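Local coordinates for protein 4-hydroxybutyrate coenzyme A transferase (Shewanella oneidensis, PDB 2OAS) that binds coenzyme A and probably transfers it from an acyl-CoA to a carboxylate such as 4-hydroxybutyrate or acetate, at residues D216-L219 with S220-G224; S365-S368 with P369-V373. One frame throughout, in Å; residues are numbered along the deposited sequence.

Contact 1: residues D216-L219 with S220-G224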
loop_
_atom_site.group_PDB
_atom_site.type_symbol
_atom_site.label_atom_id
_atom_site.label_comp_id
_atom_site.label_asym_id
_atom_site.label_seq_id
_atom_site.Cartn_x
_atom_site.Cartn_y
_atom_site.Cartn_z
ATOM N N ASP A 216 -7.231 14.050 -20.370
ATOM C CA ASP A 216 -7.587 14.349 -21.754
ATOM C C ASP A 216 -6.387 14.810 -22.562
ATOM O O ASP A 216 -6.159 14.338 -23.678
ATOM C CB ASP A 216 -8.667 15.431 -21.825
ATOM C CG ASP A 216 -10.003 14.959 -21.293
ATOM O OD1 ASP A 216 -10.426 13.831 -21.633
ATOM O OD2 ASP A 216 -10.638 15.725 -20.546
ATOM N N ALA A 217 -5.630 15.745 -21.996
ATOM C CA ALA A 217 -4.448 16.271 -22.659
ATOM C C ALA A 217 -3.501 15.121 -22.956
ATOM O O ALA A 217 -2.858 15.094 -24.003
ATOM C CB ALA A 217 -3.765 17.305 -21.771
ATOM N N VAL A 218 -3.415 14.169 -22.032
ATOM C CA VAL A 218 -2.547 13.015 -22.214
ATOM C C VAL A 218 -3.042 12.157 -23.366
ATOM O O VAL A 218 -2.265 11.735 -24.225
ATOM C CB VAL A 218 -2.503 12.141 -20.948
ATOM C CG1 VAL A 218 -1.634 10.915 -21.200
ATOM C CG2 VAL A 218 -1.964 12.951 -19.768
ATOM N N LEU A 219 -4.344 11.898 -23.373
ATOM C CA LEU A 219 -4.960 11.085 -24.413
ATOM C C LEU A 219 -4.816 11.728 -25.777
ATOM O O LEU A 219 -4.639 11.042 -26.780
ATOM C CB LEU A 219 -6.430 10.857 -24.087
ATOM C CG LEU A 219 -6.616 9.962 -22.861
ATOM C CD1 LEU A 219 -8.043 10.042 -22.378
ATOM C CD2 LEU A 219 -6.247 8.533 -23.220
ATOM N N SER A 220 -4.880 13.048 -25.821
ATOM C CA SER A 220 -4.737 13.743 -27.085
ATOM C C SER A 220 -3.324 13.607 -27.650
ATOM O O SER A 220 -3.114 13.800 -28.844
ATOM C CB SER A 220 -5.101 15.217 -26.914
ATOM O OG SER A 220 -4.390 15.806 -25.843
ATOM N N CYS A 221 -2.357 13.262 -26.802
ATOM C CA CYS A 221 -0.979 13.097 -27.255
ATOM C C CYS A 221 -0.633 11.642 -27.540
ATOM O O CYS A 221 0.522 11.325 -27.823
ATOM C CB CYS A 221 -0.002 13.653 -26.224
ATOM S SG CYS A 221 -0.305 15.397 -25.738
ATOM N N LEU A 222 -1.627 10.761 -27.467
ATOM C CA LEU A 222 -1.400 9.342 -27.719
ATOM C C LEU A 222 -1.944 8.907 -29.064
ATOM O O LEU A 222 -1.893 7.722 -29.407
ATOM C CB LEU A 222 -2.057 8.497 -26.625
ATOM C CG LEU A 222 -1.229 8.027 -25.427
ATOM C CD1 LEU A 222 -0.482 9.192 -24.819
ATOM C CD2 LEU A 222 -2.141 7.392 -24.384
ATOM N N THR A 223 -2.464 9.861 -29.830
ATOM C CA THR A 223 -3.038 9.567 -31.142
ATOM C C THR A 223 -2.006 9.009 -32.115
ATOM O O THR A 223 -2.332 8.681 -33.255
ATOM C CB THR A 223 -3.692 10.824 -31.773
ATOM O OG1 THR A 223 -2.702 11.835 -31.990
ATOM C CG2 THR A 223 -4.783 11.374 -30.864
ATOM N N GLY A 224 -0.763 8.908 -31.652
ATOM C CA GLY A 224 0.299 8.383 -32.484
ATOM C C GLY A 224 0.736 6.987 -32.075
ATOM O O GLY A 224 1.434 6.307 -32.828
#
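Ser220 and Asp216 are joined through the backbone: Ser220 N gives its hydrogen to Asp216 O at 2.8 Å, a regular i to i+4 bond with the donor lying almost on the line of the C=O bond. Beyond it the spacing tightens. Cys221 N bonds to Val218 O at 3.0 Å and reaches Ala217 O only weakly, and Leu222 N bonds to Leu219 O at 3.1 Å, fairly straight at 160°. In these two i to i+3 bonds the donor stands well above the carbonyl plane, as where a helix winds down through a 3-10-like turn.

One side-chain bond joins them. The Ser220 hydroxyl, held between its own backbone N and carbonyl carbon (chi1 52°), folds back on the preceding turn and donates from OG to Ala217 O; the modelled 2.5 Å is very short, and the exact length is doubtful.

The apolar contacts are lighter. Leu222 runs alongside Val218 with both side chains pointing the same way; its CD1 lies 3.2 Å from Val218 O and reaches Val218 CG1 at 4.2 Å, while Leu222 CD2 and Leu219 CD2 meet at 4.4 Å.

Val218 and Cys221 pack on Val197 and Ala198 of helix 188-200, respectively, whereas Leu219 and Leu222 both rest on Leu242 of helix 237-244, Leu219 also touching Met209 and Leu222 touching Leu228; the chain then leaves helix 213-220 for strand 229-230.

Contact 2: residues S365-S368 with P369-V373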
loop_
_atom_site.group_PDB
_atom_site.type_symbol
_atom_site.label_atom_id
_atom_site.label_comp_id
_atom_site.label_asym_id
_atom_site.label_seq_id
_atom_site.Cartn_x
_atom_site.Cartn_y
_atom_site.Cartn_z
ATOM N N SER A 365 7.359 21.192 1.136
ATOM C CA SER A 365 8.498 20.580 1.790
ATOM C C SER A 365 7.989 19.450 2.691
ATOM O O SER A 365 8.641 18.422 2.843
ATOM C CB SER A 365 9.249 21.620 2.615
ATOM O OG SER A 365 8.396 22.175 3.595
ATOM N N VAL A 366 6.817 19.645 3.279
ATOM C CA VAL A 366 6.249 18.629 4.136
ATOM C C VAL A 366 4.738 18.673 4.014
ATOM O O VAL A 366 4.153 19.720 3.735
ATOM C CB VAL A 366 6.658 18.845 5.617
ATOM C CG1 VAL A 366 5.974 20.077 6.180
ATOM C CG2 VAL A 366 6.310 17.629 6.428
ATOM N N LEU A 367 4.104 17.528 4.204
ATOM C CA LEU A 367 2.660 17.457 4.109
ATOM C C LEU A 367 2.002 18.231 5.247
ATOM O O LEU A 367 2.503 18.238 6.366
ATOM C CB LEU A 367 2.210 15.997 4.131
ATOM C CG LEU A 367 1.763 15.400 2.797
ATOM C CD1 LEU A 367 2.764 15.703 1.691
ATOM C CD2 LEU A 367 1.598 13.901 2.977
ATOM N N SER A 368 0.888 18.890 4.946
ATOM C CA SER A 368 0.152 19.664 5.939
ATOM C C SER A 368 -0.254 18.781 7.120
ATOM O O SER A 368 -0.581 17.612 6.949
ATOM C CB SER A 368 -1.102 20.267 5.310
ATOM O OG SER A 368 -0.780 21.002 4.144
ATOM N N PRO A 369 -0.252 19.344 8.333
ATOM C CA PRO A 369 -0.628 18.570 9.517
ATOM C C PRO A 369 -1.912 17.769 9.326
ATOM O O PRO A 369 -2.982 18.334 9.072
ATOM C CB PRO A 369 -0.771 19.644 10.596
ATOM C CG PRO A 369 0.221 20.686 10.163
ATOM C CD PRO A 369 -0.037 20.760 8.680
ATOM N N GLY A 370 -1.800 16.455 9.441
ATOM C CA GLY A 370 -2.964 15.599 9.308
ATOM C C GLY A 370 -3.322 15.207 7.892
ATOM O O GLY A 370 -4.340 14.553 7.675
ATOM N N ALA A 371 -2.491 15.590 6.929
ATOM C CA ALA A 371 -2.745 15.262 5.537
ATOM C C ALA A 371 -2.894 13.745 5.364
ATOM O O ALA A 371 -2.108 12.957 5.901
ATOM C CB ALA A 371 -1.613 15.787 4.662
ATOM N N GLY A 372 -3.923 13.344 4.627
ATOM C CA GLY A 372 -4.149 11.925 4.412
ATOM C C GLY A 372 -3.209 11.367 3.368
ATOM O O GLY A 372 -3.267 11.750 2.194
ATOM N N VAL A 373 -2.320 10.473 3.781
ATOM C CA VAL A 373 -1.403 9.873 2.823
ATOM C C VAL A 373 -2.137 8.732 2.112
ATOM O O VAL A 373 -2.598 7.800 2.762
ATOM C CB VAL A 373 -0.164 9.297 3.525
ATOM C CG1 VAL A 373 0.623 8.427 2.550
ATOM C CG2 VAL A 373 0.686 10.413 4.067
#
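Ser368 and Ala371 close a tight turn with one backbone hydrogen bond: Ala371 N donates to Ser368 O at 2.8 Å, with an N-H...O angle of 150°. Pro369 and Gly370 fill the two corners. The ring of Pro369 restrains phi at the first, and Gly370 takes a positive phi (85°) at the second, where a side chain would press on the carbonyl oxygen of Pro369.

Apolar contact spans the open end of the turn. Leu367 CB and CG each lie 3.9 Å from Ala371 CB, and CD2 extends to Val373 CG2 at 3.8 Å, the Leu367 and Val373 side chains crossing at about a right angle. The Val373 branch that makes this contact, CG2, stands beside its own backbone N and anti to the carbonyl carbon. Ala371 CB also sits 3.1 Å from Ser368 O, the oxygen that its own N-H bonds.

Ser368 N bonds to Gln309 OE1, and Leu367 and Ala371 both pack on Cys317, fixing the loop against strands 309-311 and 316-317. Gln315 of the second subunit bonds to Ala371 O and Val373 N, bringing the loop into the dimer interface.

This is a type II beta turn with the classic Pro-Gly pair at its corners, linking strand 363-364 to strand 373-375 near the bound coenzyme A.

Overall arrangement
Both contacts are local and lie in series, each between neighbouring residues of one continuous segment; they neither nest nor cross. Following the chain from the N terminus, contact 1 comes first, ending helix 213-220 and starting the loop to strand 229-230, an outer strand of the six-stranded mixed sheet. Strand 346-350 of that sheet and the coenzyme A-binding residues up to Arg362 pass before contact 2 closes the loop joining strands 363-364 and 373-375, the two outer strands of the four-stranded mixed sheet. The centres of contact 1 and contact 2 are about 32 Å apart, and the two do not touch. Contact 1 meets no second subunit, whereas contact 2 does.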